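PDB 3ISM: CG8862 from Drosophila melanogaster, which probably cuts DNA and RNA as a magnesium-dependent, non-specific mitochondrial endonuclease of the His-Me finger clan. Local coordinates for residues V53-L57 with M102-H108; Y151-V156 with K192-S198; M205-P211 with F224-P228. All coordinates share one frame; numbering follows the deposited sequence.

How the contacts relate
All three contacts involve the same mixed sheet, in which strands 49-57, 153-161, 189-197 and 203-211 lie side by side in that order. Contact 1 sets the first of them against the loop that follows the predicted proton acceptor His101. Contact 2, its centre about 12 Å from that of contact 1, joins the middle pair; Leu57 N lies 2.7 Å from Val154 O where they meet. Contact 3 adds a loop beside strand 203-211, with Ile194 N 2.7 Å from Glu206 O linking it to contact 2. The side chain of Ala104 comes within about 6 Å of the bound magnesium ion (nearest atoms), against about 9 Å for Lys192 and about 11 Å for Met210.

Contact 1: residues V53-L57 with M102-H108; sequences VFEHL and MAAAGNH
Glu55 reaches out from its strand and places one carboxylate oxygen, OE2, between two donors of the segment 102-108. CG anti to the carbonyl carbon (chi1 -63°) and an extended chain beyond carry it across. His108 NE2 approaches OE2 on its anti lone pair, 2.6 Å away, with the bond bent to 144° at the hydrogen and the oxygen tilted from the ring plane. Asn107 ND2 meets the same OE2 at 2.9 Å by a straighter bond, on the syn side but tilted out of the carboxylate plane, while OE2 lies close to the amide plane. The other oxygen, OE1, takes a hydrogen bond from a water, which also donates to Met102 O and accepts from Ala104 N, so a long acidic side chain suits this buried place. In the His-Me finger nuclease fold this loop follows the strand ending at His101, the predicted proton acceptor, and Ala104 packs on the magnesium-binding Glu141. Asp38 holds ND1 of His108 and Arg145 holds OD1 of Asn107, fixing the rotation of both groups. Apolar residues flank the acid: Val53 CG2 lies 3.8 Å from Met102 CB, while Leu57 CD2 meets Asn107 CB at the same distance.

Contact 2: residues Y151-V156 with K192-S198; sequences YSNVYV and KVIVGES
Tyr151 lays its ring over Gly196, whose CA sits 3.9 Å from the ring centroid in a CH-pi contact. Its CG turns anti to the carbonyl carbon (chi1 -50°), bringing the ring across the neighbouring strand; glycine suits the place because the ring lies directly on its CA, with no side chain to hold it off.

Farther along, Tyr155 and Val195 form a hydrogen-bonded antiparallel pair. Tyr155 N gives an almost straight bond to Val195 O (2.9 Å), and Val195 N returns one to Tyr155 O. On the face carrying these two side chains, Glu197 stretches out with chi2 at 176°, which brings its OE2 to 3.3 Å from Tyr155 CE2. The carboxylate and ring planes are 39° apart. Lys24 and the hydroxyl of Tyr25 hold that OE2, and His56 stacks on the Tyr155 ring.

On the opposite face Val154, Val156 and Ile194 form an aliphatic patch, as suits a buried layer. Ile194 splits its two branches between neighbours: CG2, anti to the backbone N, meets Val154 CG1 at 3.8 Å, while CG1 lies 3.8 Å from Val156 CG2. These side chains lie side by side and point the same way, and Ile194 also packs on Val144 of helix 136-146. Lys192 leads towards that helix too, its NZ bonded to Thr158. The two strands are thus antiparallel neighbours in the central mixed sheet of this endonuclease, with helix 136-146, which carries the magnesium-binding Glu141, packed on the face of Ile194.

Contact 3: residues M205-P211 with F224-P228; sequences MESYVMP and FQVPP
Ser207 turns its hydroxyl to Val226 O and donates a short hydrogen bond, OG to O 2.6 Å, almost in line with the carbonyl. With chi1 at 53°, OG stands between the backbone N and the carbonyl carbon; serine suits the place because its short side chain offers a donor beside the backbone, next to Pro228. The backbone closes the same junction, since Val226 N donates to Ser207 O at 3.1 Å and Val209 N to Phe224 O at 2.9 Å; Tyr208 and Gln225 are thereby joined in a single bridge.

Around these bonds, Met210 CG lies over a face of the Phe224 ring, 4.0 Å from its centroid, and its sulfur completes an oblique Met-aromatic contact; long, flexible methionine can do this and still pack on Leu140. Pro211 CD touches Phe224 CE1 at 3.6 Å. Gln225 runs alongside Tyr208, its CG 3.4 Å from Tyr208 CE1 and its amide only 17° from the ring plane.

Farther out, Tyr208 OH donates to Glu206 OE1 from above the carboxylate plane, and Asn252 takes up Ser207 N. Helix 136-146 carries Leu140, strand 189-197 pairs alongside, and segment 224-228 leads into helix 228-235, with Pro227 its N-cap.

Contact 1: residues V53-L57 with M102-H108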
# COMPACT_ATOMS: atom_id res chain seq x y z
N VAL B 53 -14.03 -4.14 -5.73
CA VAL B 53 -15.09 -4.15 -6.73
C VAL B 53 -16.44 -4.04 -5.99
O VAL B 53 -16.52 -4.35 -4.78
CB VAL B 53 -15.07 -5.42 -7.61
CG1 VAL B 53 -13.78 -5.55 -8.38
CG2 VAL B 53 -15.32 -6.67 -6.76
N PHE B 54 -17.47 -3.61 -6.71
CA PHE B 54 -18.78 -3.47 -6.12
C PHE B 54 -19.84 -4.12 -7.02
O PHE B 54 -19.80 -4.01 -8.25
CB PHE B 54 -19.13 -1.99 -5.86
CG PHE B 54 -19.80 -1.77 -4.54
CD1 PHE B 54 -19.07 -1.29 -3.45
CD2 PHE B 54 -21.13 -2.13 -4.35
CE1 PHE B 54 -19.69 -1.13 -2.20
CE2 PHE B 54 -21.75 -1.98 -3.11
CZ PHE B 54 -21.02 -1.49 -2.03
N GLU B 55 -20.78 -4.81 -6.40
CA GLU B 55 -21.80 -5.58 -7.13
C GLU B 55 -23.15 -5.38 -6.46
O GLU B 55 -23.23 -5.22 -5.25
CB GLU B 55 -21.46 -7.07 -7.15
CG GLU B 55 -20.14 -7.45 -7.88
CD GLU B 55 -19.72 -8.91 -7.60
OE1 GLU B 55 -19.49 -9.25 -6.42
OE2 GLU B 55 -19.62 -9.71 -8.55
N HIS B 56 -24.20 -5.38 -7.28
CA HIS B 56 -25.55 -5.39 -6.78
C HIS B 56 -26.23 -6.61 -7.40
O HIS B 56 -26.47 -6.64 -8.60
CB HIS B 56 -26.29 -4.09 -7.13
CG HIS B 56 -27.78 -4.22 -7.13
ND1 HIS B 56 -28.56 -3.80 -8.19
CD2 HIS B 56 -28.64 -4.74 -6.22
CE1 HIS B 56 -29.84 -4.06 -7.93
NE2 HIS B 56 -29.91 -4.64 -6.74
N LEU B 57 -26.51 -7.60 -6.56
CA LEU B 57 -27.05 -8.88 -7.01
C LEU B 57 -28.54 -9.00 -6.72
O LEU B 57 -29.02 -8.56 -5.66
CB LEU B 57 -26.31 -10.05 -6.35
CG LEU B 57 -24.79 -9.99 -6.15
CD1 LEU B 57 -24.31 -11.30 -5.50
CD2 LEU B 57 -24.02 -9.71 -7.46
N MET B 102 -12.25 -11.02 -8.37
CA MET B 102 -12.88 -10.25 -7.30
C MET B 102 -14.41 -10.22 -7.49
O MET B 102 -15.15 -10.65 -6.62
CB MET B 102 -12.26 -8.85 -7.17
CG MET B 102 -10.77 -8.83 -6.81
SD MET B 102 -10.34 -9.53 -5.19
CE MET B 102 -9.98 -11.25 -5.65
N ALA B 103 -14.88 -9.71 -8.63
CA ALA B 103 -16.27 -9.85 -9.03
C ALA B 103 -16.38 -11.20 -9.74
O ALA B 103 -15.86 -11.36 -10.86
CB ALA B 103 -16.69 -8.73 -9.98
N ALA B 104 -17.03 -12.17 -9.09
CA ALA B 104 -17.13 -13.55 -9.60
C ALA B 104 -17.97 -13.64 -10.86
O ALA B 104 -18.97 -12.94 -11.02
CB ALA B 104 -17.68 -14.49 -8.52
N ALA B 105 -17.56 -14.52 -11.76
CA ALA B 105 -18.24 -14.71 -13.04
C ALA B 105 -19.70 -15.15 -12.86
O ALA B 105 -20.58 -14.79 -13.66
CB ALA B 105 -17.47 -15.70 -13.88
N GLY B 106 -19.95 -15.91 -11.79
CA GLY B 106 -21.27 -16.42 -11.46
C GLY B 106 -22.26 -15.41 -10.90
O GLY B 106 -23.44 -15.70 -10.73
N ASN B 107 -21.77 -14.22 -10.58
CA ASN B 107 -22.63 -13.15 -10.07
C ASN B 107 -23.23 -12.34 -11.22
O ASN B 107 -23.97 -11.37 -11.00
CB ASN B 107 -21.79 -12.21 -9.20
CG ASN B 107 -21.21 -12.89 -7.98
OD1 ASN B 107 -21.69 -13.93 -7.54
ND2 ASN B 107 -20.19 -12.28 -7.40
N HIS B 108 -22.88 -12.70 -12.46
CA HIS B 108 -23.19 -11.86 -13.62
C HIS B 108 -23.65 -12.66 -14.81
O HIS B 108 -22.92 -12.86 -15.77
CB HIS B 108 -22.00 -10.95 -13.96
CG HIS B 108 -21.49 -10.21 -12.77
ND1 HIS B 108 -22.16 -9.12 -12.25
CD2 HIS B 108 -20.46 -10.45 -11.94
CE1 HIS B 108 -21.53 -8.70 -11.16
NE2 HIS B 108 -20.50 -9.50 -10.95
O HOH W 1 -17.88 -11.32 -6.23

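Contact 2: residues Y151-V156 with K192-S198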
# COMPACT_ATOMS: atom_id res chain seq x y z
N TYR B 151 -32.87 -11.96 0.70
CA TYR B 151 -32.97 -10.53 0.42
C TYR B 151 -33.11 -10.29 -1.08
O TYR B 151 -32.30 -10.76 -1.87
CB TYR B 151 -31.72 -9.80 0.91
CG TYR B 151 -31.32 -10.10 2.33
CD1 TYR B 151 -32.11 -9.71 3.42
CD2 TYR B 151 -30.13 -10.75 2.61
CE1 TYR B 151 -31.71 -9.98 4.72
CE2 TYR B 151 -29.72 -11.01 3.89
CZ TYR B 151 -30.50 -10.63 4.95
OH TYR B 151 -30.06 -10.94 6.23
N SER B 152 -34.12 -9.52 -1.45
CA SER B 152 -34.41 -9.22 -2.85
C SER B 152 -33.23 -8.56 -3.56
O SER B 152 -33.04 -8.73 -4.77
CB SER B 152 -35.63 -8.30 -2.93
OG SER B 152 -36.82 -9.01 -2.69
N ASN B 153 -32.45 -7.79 -2.81
CA ASN B 153 -31.31 -7.08 -3.34
C ASN B 153 -30.14 -7.26 -2.40
O ASN B 153 -30.27 -7.04 -1.19
CB ASN B 153 -31.64 -5.59 -3.53
CG ASN B 153 -32.75 -5.37 -4.56
OD1 ASN B 153 -32.47 -5.29 -5.76
ND2 ASN B 153 -34.00 -5.26 -4.10
N VAL B 154 -29.01 -7.69 -2.94
CA VAL B 154 -27.80 -7.92 -2.15
C VAL B 154 -26.67 -7.07 -2.72
O VAL B 154 -26.31 -7.22 -3.89
CB VAL B 154 -27.41 -9.42 -2.17
CG1 VAL B 154 -26.04 -9.64 -1.53
CG2 VAL B 154 -28.48 -10.27 -1.47
N TYR B 155 -26.11 -6.18 -1.90
CA TYR B 155 -25.01 -5.33 -2.35
C TYR B 155 -23.73 -5.82 -1.70
O TYR B 155 -23.70 -6.11 -0.50
CB TYR B 155 -25.26 -3.86 -2.01
CG TYR B 155 -26.47 -3.25 -2.68
CD1 TYR B 155 -26.35 -2.45 -3.80
CD2 TYR B 155 -27.75 -3.49 -2.18
CE1 TYR B 155 -27.47 -1.89 -4.42
CE2 TYR B 155 -28.87 -2.95 -2.79
CZ TYR B 155 -28.72 -2.15 -3.90
OH TYR B 155 -29.85 -1.61 -4.49
N VAL B 156 -22.67 -5.92 -2.49
CA VAL B 156 -21.44 -6.51 -2.00
C VAL B 156 -20.18 -5.84 -2.54
O VAL B 156 -20.05 -5.58 -3.74
CB VAL B 156 -21.41 -8.09 -2.19
CG1 VAL B 156 -21.75 -8.47 -3.63
CG2 VAL B 156 -20.07 -8.69 -1.74
N LYS B 192 -15.28 -9.57 2.09
CA LYS B 192 -16.55 -9.21 1.46
C LYS B 192 -17.37 -8.50 2.51
O LYS B 192 -17.54 -9.01 3.62
CB LYS B 192 -17.31 -10.44 0.95
CG LYS B 192 -16.75 -11.01 -0.36
CD LYS B 192 -17.67 -12.10 -0.89
CE LYS B 192 -17.10 -12.78 -2.15
NZ LYS B 192 -17.09 -11.87 -3.33
N VAL B 193 -17.87 -7.33 2.16
CA VAL B 193 -18.76 -6.59 3.04
C VAL B 193 -20.08 -6.44 2.29
O VAL B 193 -20.10 -5.95 1.17
CB VAL B 193 -18.16 -5.22 3.49
CG1 VAL B 193 -19.15 -4.47 4.40
CG2 VAL B 193 -16.83 -5.43 4.23
N ILE B 194 -21.17 -6.88 2.93
CA ILE B 194 -22.43 -7.20 2.27
C ILE B 194 -23.63 -6.55 2.98
O ILE B 194 -23.73 -6.59 4.20
CB ILE B 194 -22.65 -8.75 2.30
CG1 ILE B 194 -21.43 -9.51 1.75
CG2 ILE B 194 -23.93 -9.14 1.58
CD1 ILE B 194 -21.15 -10.81 2.49
N VAL B 195 -24.55 -5.96 2.22
CA VAL B 195 -25.80 -5.48 2.79
C VAL B 195 -26.97 -6.06 2.02
O VAL B 195 -27.04 -5.90 0.80
CB VAL B 195 -25.87 -3.91 2.80
CG1 VAL B 195 -27.30 -3.39 2.99
CG2 VAL B 195 -24.95 -3.34 3.86
N GLY B 196 -27.87 -6.74 2.73
CA GLY B 196 -29.11 -7.23 2.14
C GLY B 196 -30.28 -6.36 2.56
O GLY B 196 -30.35 -5.91 3.70
N GLU B 197 -31.19 -6.13 1.62
CA GLU B 197 -32.43 -5.40 1.87
C GLU B 197 -33.57 -6.39 1.95
O GLU B 197 -33.84 -7.09 0.98
CB GLU B 197 -32.73 -4.42 0.73
CG GLU B 197 -31.65 -3.38 0.46
CD GLU B 197 -31.98 -2.51 -0.74
OE1 GLU B 197 -32.98 -2.79 -1.44
OE2 GLU B 197 -31.23 -1.55 -1.00
N SER B 198 -34.23 -6.47 3.11
CA SER B 198 -35.36 -7.39 3.28
C SER B 198 -36.62 -6.81 2.64
O SER B 198 -36.57 -5.71 2.07
CB SER B 198 -35.61 -7.68 4.76
OG SER B 198 -34.52 -8.41 5.30

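Contact 3: residues M205-P211 with F224-P228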
# COMPACT_ATOMS: atom_id res chain seq x y z
N MET B 205 -26.39 -6.33 7.48
CA MET B 205 -24.99 -6.38 7.01
C MET B 205 -24.25 -7.64 7.44
O MET B 205 -24.42 -8.12 8.55
CB MET B 205 -24.24 -5.14 7.49
CG MET B 205 -22.78 -5.11 7.07
SD MET B 205 -21.99 -3.60 7.56
CE MET B 205 -22.60 -2.45 6.33
N GLU B 206 -23.43 -8.17 6.54
CA GLU B 206 -22.48 -9.24 6.85
C GLU B 206 -21.10 -8.80 6.38
O GLU B 206 -20.98 -8.12 5.37
CB GLU B 206 -22.87 -10.56 6.15
CG GLU B 206 -24.21 -11.13 6.56
CD GLU B 206 -24.49 -12.51 5.98
OE1 GLU B 206 -23.64 -13.08 5.26
OE2 GLU B 206 -25.59 -13.03 6.24
N SER B 207 -20.06 -9.20 7.10
CA SER B 207 -18.70 -8.95 6.63
C SER B 207 -17.75 -10.04 7.05
O SER B 207 -17.79 -10.51 8.19
CB SER B 207 -18.19 -7.57 7.07
OG SER B 207 -18.31 -7.40 8.46
N TYR B 208 -16.89 -10.43 6.11
CA TYR B 208 -15.99 -11.57 6.26
C TYR B 208 -14.59 -11.14 5.86
O TYR B 208 -14.43 -10.32 4.96
CB TYR B 208 -16.42 -12.72 5.33
CG TYR B 208 -17.81 -13.23 5.56
CD1 TYR B 208 -18.04 -14.38 6.30
CD2 TYR B 208 -18.92 -12.55 5.03
CE1 TYR B 208 -19.32 -14.85 6.52
CE2 TYR B 208 -20.20 -13.01 5.24
CZ TYR B 208 -20.39 -14.16 5.98
OH TYR B 208 -21.66 -14.60 6.21
N VAL B 209 -13.59 -11.70 6.53
CA VAL B 209 -12.19 -11.58 6.12
C VAL B 209 -11.59 -12.99 6.10
O VAL B 209 -11.60 -13.69 7.12
CB VAL B 209 -11.39 -10.66 7.07
CG1 VAL B 209 -9.87 -10.83 6.90
CG2 VAL B 209 -11.80 -9.20 6.87
N MET B 210 -11.09 -13.42 4.94
CA MET B 210 -10.50 -14.76 4.85
C MET B 210 -9.06 -14.65 4.41
O MET B 210 -8.77 -13.86 3.55
CB MET B 210 -11.29 -15.64 3.88
CG MET B 210 -12.74 -15.87 4.29
SD MET B 210 -13.68 -16.78 3.05
CE MET B 210 -12.84 -18.35 3.00
N PRO B 211 -8.16 -15.44 5.02
CA PRO B 211 -6.75 -15.34 4.65
C PRO B 211 -6.51 -16.01 3.29
O PRO B 211 -7.15 -17.01 2.96
CB PRO B 211 -6.04 -16.09 5.79
CG PRO B 211 -7.06 -17.15 6.22
CD PRO B 211 -8.40 -16.47 6.06
N PHE B 224 -15.17 -16.77 9.77
CA PHE B 224 -14.43 -15.67 9.17
C PHE B 224 -15.13 -14.32 9.28
O PHE B 224 -14.68 -13.33 8.72
CB PHE B 224 -14.11 -15.99 7.73
CG PHE B 224 -13.21 -17.17 7.57
CD1 PHE B 224 -11.88 -17.09 7.98
CD2 PHE B 224 -13.69 -18.36 7.04
CE1 PHE B 224 -11.04 -18.19 7.84
CE2 PHE B 224 -12.86 -19.46 6.89
CZ PHE B 224 -11.53 -19.38 7.30
N GLN B 225 -16.24 -14.29 10.01
CA GLN B 225 -16.99 -13.06 10.25
C GLN B 225 -16.20 -12.11 11.16
O GLN B 225 -15.64 -12.54 12.16
CB GLN B 225 -18.38 -13.37 10.82
CG GLN B 225 -19.42 -13.70 9.75
CD GLN B 225 -20.77 -14.15 10.32
OE1 GLN B 225 -20.84 -14.94 11.25
NE2 GLN B 225 -21.85 -13.65 9.72
N VAL B 226 -16.13 -10.84 10.75
CA VAL B 226 -15.37 -9.79 11.44
C VAL B 226 -16.26 -8.52 11.50
O VAL B 226 -17.04 -8.29 10.57
CB VAL B 226 -14.05 -9.46 10.65
CG1 VAL B 226 -13.16 -8.57 11.44
CG2 VAL B 226 -13.27 -10.71 10.30
N PRO B 227 -16.15 -7.70 12.57
CA PRO B 227 -16.83 -6.41 12.54
C PRO B 227 -16.42 -5.58 11.34
O PRO B 227 -15.23 -5.47 11.06
CB PRO B 227 -16.35 -5.73 13.83
CG PRO B 227 -16.07 -6.87 14.76
CD PRO B 227 -15.49 -7.94 13.88
N PRO B 228 -17.40 -4.98 10.63
CA PRO B 228 -17.12 -4.21 9.40
C PRO B 228 -16.10 -3.09 9.60
O PRO B 228 -15.33 -2.81 8.69
CB PRO B 228 -18.48 -3.64 9.02
CG PRO B 228 -19.34 -3.78 10.24
CD PRO B 228 -18.83 -5.00 10.94